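Local coordinates for protein GCN5-related N-acetyltransferase (Brucella abortus, PDB 7N1L) that probably transfers an acyl group, most likely acetyl, as a GCN5-related N-acetyltransferase, at residues A[77-88]-A[118-128]. Sequence-based numbering, arbitrary orientation.
Sequences LGARVDGNLVGF and KGIAKALIDVL
Ala-79 O receives two backbone N-H groups from the neighbouring strand, a bond of 2.9 Å from Val-86 N and a weak, longer one from Gly-87 N. This doubling is a classic beta bulge, set in a hairpin that turns through a type I' turn from Val-81 to Asn-84. Helix 120-128 on that hairpin illustrates how a helix covers a sheet through van der Waals packing, without a hydrogen bond or salt bridge between the two. Leu-124 spans both strands with its forked end: CD2 rests 3.9 Å from Ala-79 CB and also meets the backbone of Gly-78, while CD1 lies 3.7 Å from Phe-88 O. One turn earlier, Ile-120 also uses two branches. CG2, anti to the backbone N, drops to 3.8 Å from Ala-79 CB, and CD1 reaches on to touch both Val-86 CG2 and Val-81 CG2, crossing the Val-86 side chain at nearly a right angle. At the far end Leu-77 CD2 slants across Val-127, 3.7 Å from its CG1. Toward the turn, Lys-118 reaches Val-81 CG1 tip to tip, and its NZ is hydrogen-bonded to His-115. Gly-119, at the N-cap, fits the R/Q-x-x-G-x-G/A signature, whose loop in GNAT enzymes usually binds the pyrophosphate of the acyl-coenzyme A. The helix axis crosses strand 84-88 at -58°, within the beta-alpha-beta crossover of the GNAT fold from strand 101-111 to parallel strand 137-144; strand 28-32 touches Leu-77 and Leu-124, strand 101-111 meets Ala-121, Ile-125 and Leu-128, and on the other face of the hairpin Leu-85 and Phe-88 pack on helix 38-52.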
loop_
_atom_site.group_PDB
_atom_site.type_symbol
_atom_site.label_atom_id
_atom_site.label_comp_id
_atom_site.label_asym_id
_atom_site.label_seq_id
_atom_site.Cartn_x
_atom_site.Cartn_y
_atom_site.Cartn_z
ATOM N N LEU A 77 -6.257 10.741 -9.178
ATOM C CA LEU A 77 -6.191 11.456 -10.440
ATOM C C LEU A 77 -7.479 11.206 -11.212
ATOM O O LEU A 77 -8.003 10.095 -11.191
ATOM C CB LEU A 77 -4.966 10.964 -11.198
ATOM C CG LEU A 77 -4.056 11.806 -12.046
ATOM C CD1 LEU A 77 -3.677 13.097 -11.411
ATOM C CD2 LEU A 77 -2.813 10.917 -12.075
ATOM N N GLY A 78 -8.030 12.262 -11.806
ATOM C CA GLY A 78 -9.272 12.157 -12.554
ATOM C C GLY A 78 -9.094 12.473 -14.031
ATOM O O GLY A 78 -8.262 13.301 -14.418
ATOM N N ALA A 79 -9.910 11.824 -14.862
ATOM C CA ALA A 79 -9.909 12.044 -16.299
ATOM C C ALA A 79 -11.259 12.606 -16.715
ATOM O O ALA A 79 -12.302 12.026 -16.398
ATOM C CB ALA A 79 -9.614 10.749 -17.057
ATOM N N ARG A 80 -11.243 13.726 -17.411
ATOM C CA ARG A 80 -12.472 14.362 -17.889
ATOM C C ARG A 80 -12.517 14.340 -19.411
ATOM O O ARG A 80 -11.492 14.525 -20.068
ATOM C CB ARG A 80 -12.596 15.811 -17.393
ATOM C CG ARG A 80 -12.699 15.933 -15.878
ATOM C CD ARG A 80 -12.782 17.401 -15.413
ATOM N NE ARG A 80 -13.126 17.482 -13.997
ATOM C CZ ARG A 80 -14.357 17.351 -13.527
ATOM N NH1 ARG A 80 -15.385 17.161 -14.332
ATOM N NH2 ARG A 80 -14.561 17.389 -12.216
ATOM N N VAL A 81 -13.701 14.069 -19.966
ATOM C CA VAL A 81 -13.953 14.170 -21.403
ATOM C C VAL A 81 -15.172 15.066 -21.630
ATOM O O VAL A 81 -16.260 14.784 -21.112
ATOM C CB VAL A 81 -14.154 12.778 -22.034
ATOM C CG1 VAL A 81 -14.734 12.865 -23.443
ATOM C CG2 VAL A 81 -12.813 11.991 -22.036
ATOM N N ASP A 82 -14.992 16.147 -22.401
ATOM C CA ASP A 82 -16.066 17.127 -22.683
ATOM C C ASP A 82 -16.725 17.625 -21.409
ATOM O O ASP A 82 -17.952 17.711 -21.325
ATOM C CB ASP A 82 -17.137 16.567 -23.616
ATOM C CG ASP A 82 -16.610 16.293 -24.981
ATOM O OD1 ASP A 82 -15.911 17.186 -25.508
ATOM O OD2 ASP A 82 -16.880 15.188 -25.512
ATOM N N GLY A 83 -15.908 17.915 -20.400
ATOM C CA GLY A 83 -16.377 18.403 -19.122
ATOM C C GLY A 83 -16.837 17.346 -18.135
ATOM O O GLY A 83 -16.949 17.650 -16.938
ATOM N N ASN A 84 -17.076 16.110 -18.578
ATOM C CA ASN A 84 -17.586 15.057 -17.704
ATOM C C ASN A 84 -16.461 14.152 -17.183
ATOM O O ASN A 84 -15.587 13.733 -17.947
ATOM C CB ASN A 84 -18.641 14.243 -18.450
ATOM C CG ASN A 84 -19.858 15.096 -18.871
ATOM O OD1 ASN A 84 -20.435 15.830 -18.061
ATOM N ND2 ASN A 84 -20.226 15.010 -20.141
ATOM N N LEU A 85 -16.489 13.863 -15.884
ATOM C CA LEU A 85 -15.518 12.969 -15.258
ATOM C C LEU A 85 -15.835 11.529 -15.634
ATOM O O LEU A 85 -16.905 11.019 -15.283
ATOM C CB LEU A 85 -15.544 13.142 -13.740
ATOM C CG LEU A 85 -14.488 12.327 -12.969
ATOM C CD1 LEU A 85 -13.125 12.984 -13.107
ATOM C CD2 LEU A 85 -14.865 12.130 -11.502
ATOM N N VAL A 86 -14.907 10.871 -16.337
ATOM C CA VAL A 86 -15.158 9.545 -16.920
ATOM C C VAL A 86 -14.114 8.488 -16.560
ATOM O O VAL A 86 -14.137 7.396 -17.138
ATOM C CB VAL A 86 -15.300 9.622 -18.451
ATOM C CG1 VAL A 86 -16.458 10.526 -18.836
ATOM C CG2 VAL A 86 -14.000 10.066 -19.096
ATOM N N GLY A 87 -13.162 8.815 -15.672
ATOM C CA GLY A 87 -12.167 7.859 -15.191
ATOM C C GLY A 87 -11.482 8.336 -13.919
ATOM O O GLY A 87 -11.597 9.503 -13.540
ATOM N N PHE A 88 -10.828 7.406 -13.208
ATOM C CA PHE A 88 -10.014 7.803 -12.059
ATOM C C PHE A 88 -8.951 6.752 -11.775
ATOM O O PHE A 88 -9.054 5.601 -12.212
ATOM C CB PHE A 88 -10.845 8.058 -10.793
ATOM C CG PHE A 88 -11.448 6.823 -10.173
ATOM C CD1 PHE A 88 -10.723 6.043 -9.267
ATOM C CD2 PHE A 88 -12.759 6.466 -10.441
ATOM C CE1 PHE A 88 -11.293 4.935 -8.668
ATOM C CE2 PHE A 88 -13.333 5.362 -9.844
ATOM C CZ PHE A 88 -12.594 4.595 -8.949
ATOM N N LYS A 118 -10.603 3.875 -25.550
ATOM C CA LYS A 118 -10.025 5.169 -25.863
ATOM C C LYS A 118 -8.650 5.386 -25.246
ATOM O O LYS A 118 -8.097 6.484 -25.385
ATOM C CB LYS A 118 -10.956 6.300 -25.405
ATOM C CG LYS A 118 -12.314 6.364 -26.123
ATOM C CD LYS A 118 -12.889 7.755 -25.881
ATOM C CE LYS A 118 -14.399 7.782 -25.823
ATOM N NZ LYS A 118 -14.856 9.132 -25.352
ATOM N N GLY A 119 -8.067 4.375 -24.599
ATOM C CA GLY A 119 -6.764 4.545 -23.994
ATOM C C GLY A 119 -6.730 5.419 -22.751
ATOM O O GLY A 119 -5.661 5.913 -22.392
ATOM N N ILE A 120 -7.873 5.640 -22.096
ATOM C CA ILE A 120 -7.914 6.562 -20.958
ATOM C C ILE A 120 -7.169 5.991 -19.738
ATOM O O ILE A 120 -6.413 6.708 -19.072
ATOM C CB ILE A 120 -9.372 6.926 -20.628
ATOM C CG1 ILE A 120 -9.955 7.805 -21.764
ATOM C CG2 ILE A 120 -9.458 7.671 -19.298
ATOM C CD1 ILE A 120 -11.439 8.023 -21.671
ATOM N N ALA A 121 -7.357 4.704 -19.431
ATOM C CA ALA A 121 -6.700 4.132 -18.261
ATOM C C ALA A 121 -5.181 4.233 -18.383
ATOM O O ALA A 121 -4.493 4.641 -17.441
ATOM C CB ALA A 121 -7.149 2.683 -18.058
ATOM N N LYS A 122 -4.644 3.894 -19.547
ATOM C CA LYS A 122 -3.211 4.069 -19.786
ATOM C C LYS A 122 -2.800 5.536 -19.667
ATOM O O LYS A 122 -1.701 5.840 -19.184
ATOM C CB LYS A 122 -2.851 3.508 -21.154
ATOM C CG LYS A 122 -1.630 4.125 -21.820
ATOM C CD LYS A 122 -0.360 3.475 -21.303
ATOM C CE LYS A 122 0.791 3.539 -22.310
ATOM N NZ LYS A 122 1.115 4.931 -22.790
ATOM N N ALA A 123 -3.648 6.465 -20.130
ATOM C CA ALA A 123 -3.303 7.871 -19.975
ATOM C C ALA A 123 -3.193 8.253 -18.496
ATOM O O ALA A 123 -2.302 9.018 -18.113
ATOM C CB ALA A 123 -4.317 8.746 -20.720
ATOM N N LEU A 124 -4.063 7.697 -17.644
ATOM C CA LEU A 124 -4.003 7.962 -16.212
ATOM C C LEU A 124 -2.713 7.427 -15.584
ATOM O O LEU A 124 -2.132 8.075 -14.700
ATOM C CB LEU A 124 -5.233 7.360 -15.519
ATOM C CG LEU A 124 -6.576 8.094 -15.713
ATOM C CD1 LEU A 124 -7.758 7.203 -15.301
ATOM C CD2 LEU A 124 -6.595 9.451 -14.948
ATOM N N ILE A 125 -2.303 6.208 -15.952
ATOM C CA ILE A 125 -1.066 5.666 -15.404
ATOM C C ILE A 125 0.138 6.454 -15.917
ATOM O O ILE A 125 1.088 6.710 -15.164
ATOM C CB ILE A 125 -0.942 4.164 -15.721
ATOM C CG1 ILE A 125 -2.075 3.368 -15.053
ATOM C CG2 ILE A 125 0.367 3.644 -15.190
ATOM C CD1 ILE A 125 -2.033 3.419 -13.527
ATOM N N ASP A 126 0.091 6.899 -17.181
ATOM C CA ASP A 126 1.185 7.685 -17.749
ATOM C C ASP A 126 1.396 8.982 -16.977
ATOM O O ASP A 126 2.534 9.364 -16.693
ATOM C CB ASP A 126 0.922 8.018 -19.227
ATOM C CG ASP A 126 1.219 6.860 -20.173
ATOM O OD1 ASP A 126 1.785 5.849 -19.747
ATOM O OD2 ASP A 126 0.935 6.988 -21.379
ATOM N N VAL A 127 0.308 9.701 -16.676
ATOM C CA VAL A 127 0.413 10.933 -15.895
ATOM C C VAL A 127 0.976 10.642 -14.511
ATOM O O VAL A 127 1.838 11.371 -14.003
ATOM C CB VAL A 127 -0.956 11.630 -15.803
ATOM C CG1 VAL A 127 -0.918 12.728 -14.721
ATOM C CG2 VAL A 127 -1.365 12.217 -17.156
ATOM N N LEU A 128 0.512 9.563 -13.890
ATOM C CA LEU A 128 1.032 9.177 -12.592
ATOM C C LEU A 128 2.519 8.856 -12.652
ATOM O O LEU A 128 3.290 9.268 -11.773
ATOM C CB LEU A 128 0.256 7.975 -12.082
ATOM C CG LEU A 128 0.406 7.691 -10.605
ATOM C CD1 LEU A 128 0.135 8.945 -9.695
ATOM C CD2 LEU A 128 -0.502 6.529 -10.294
#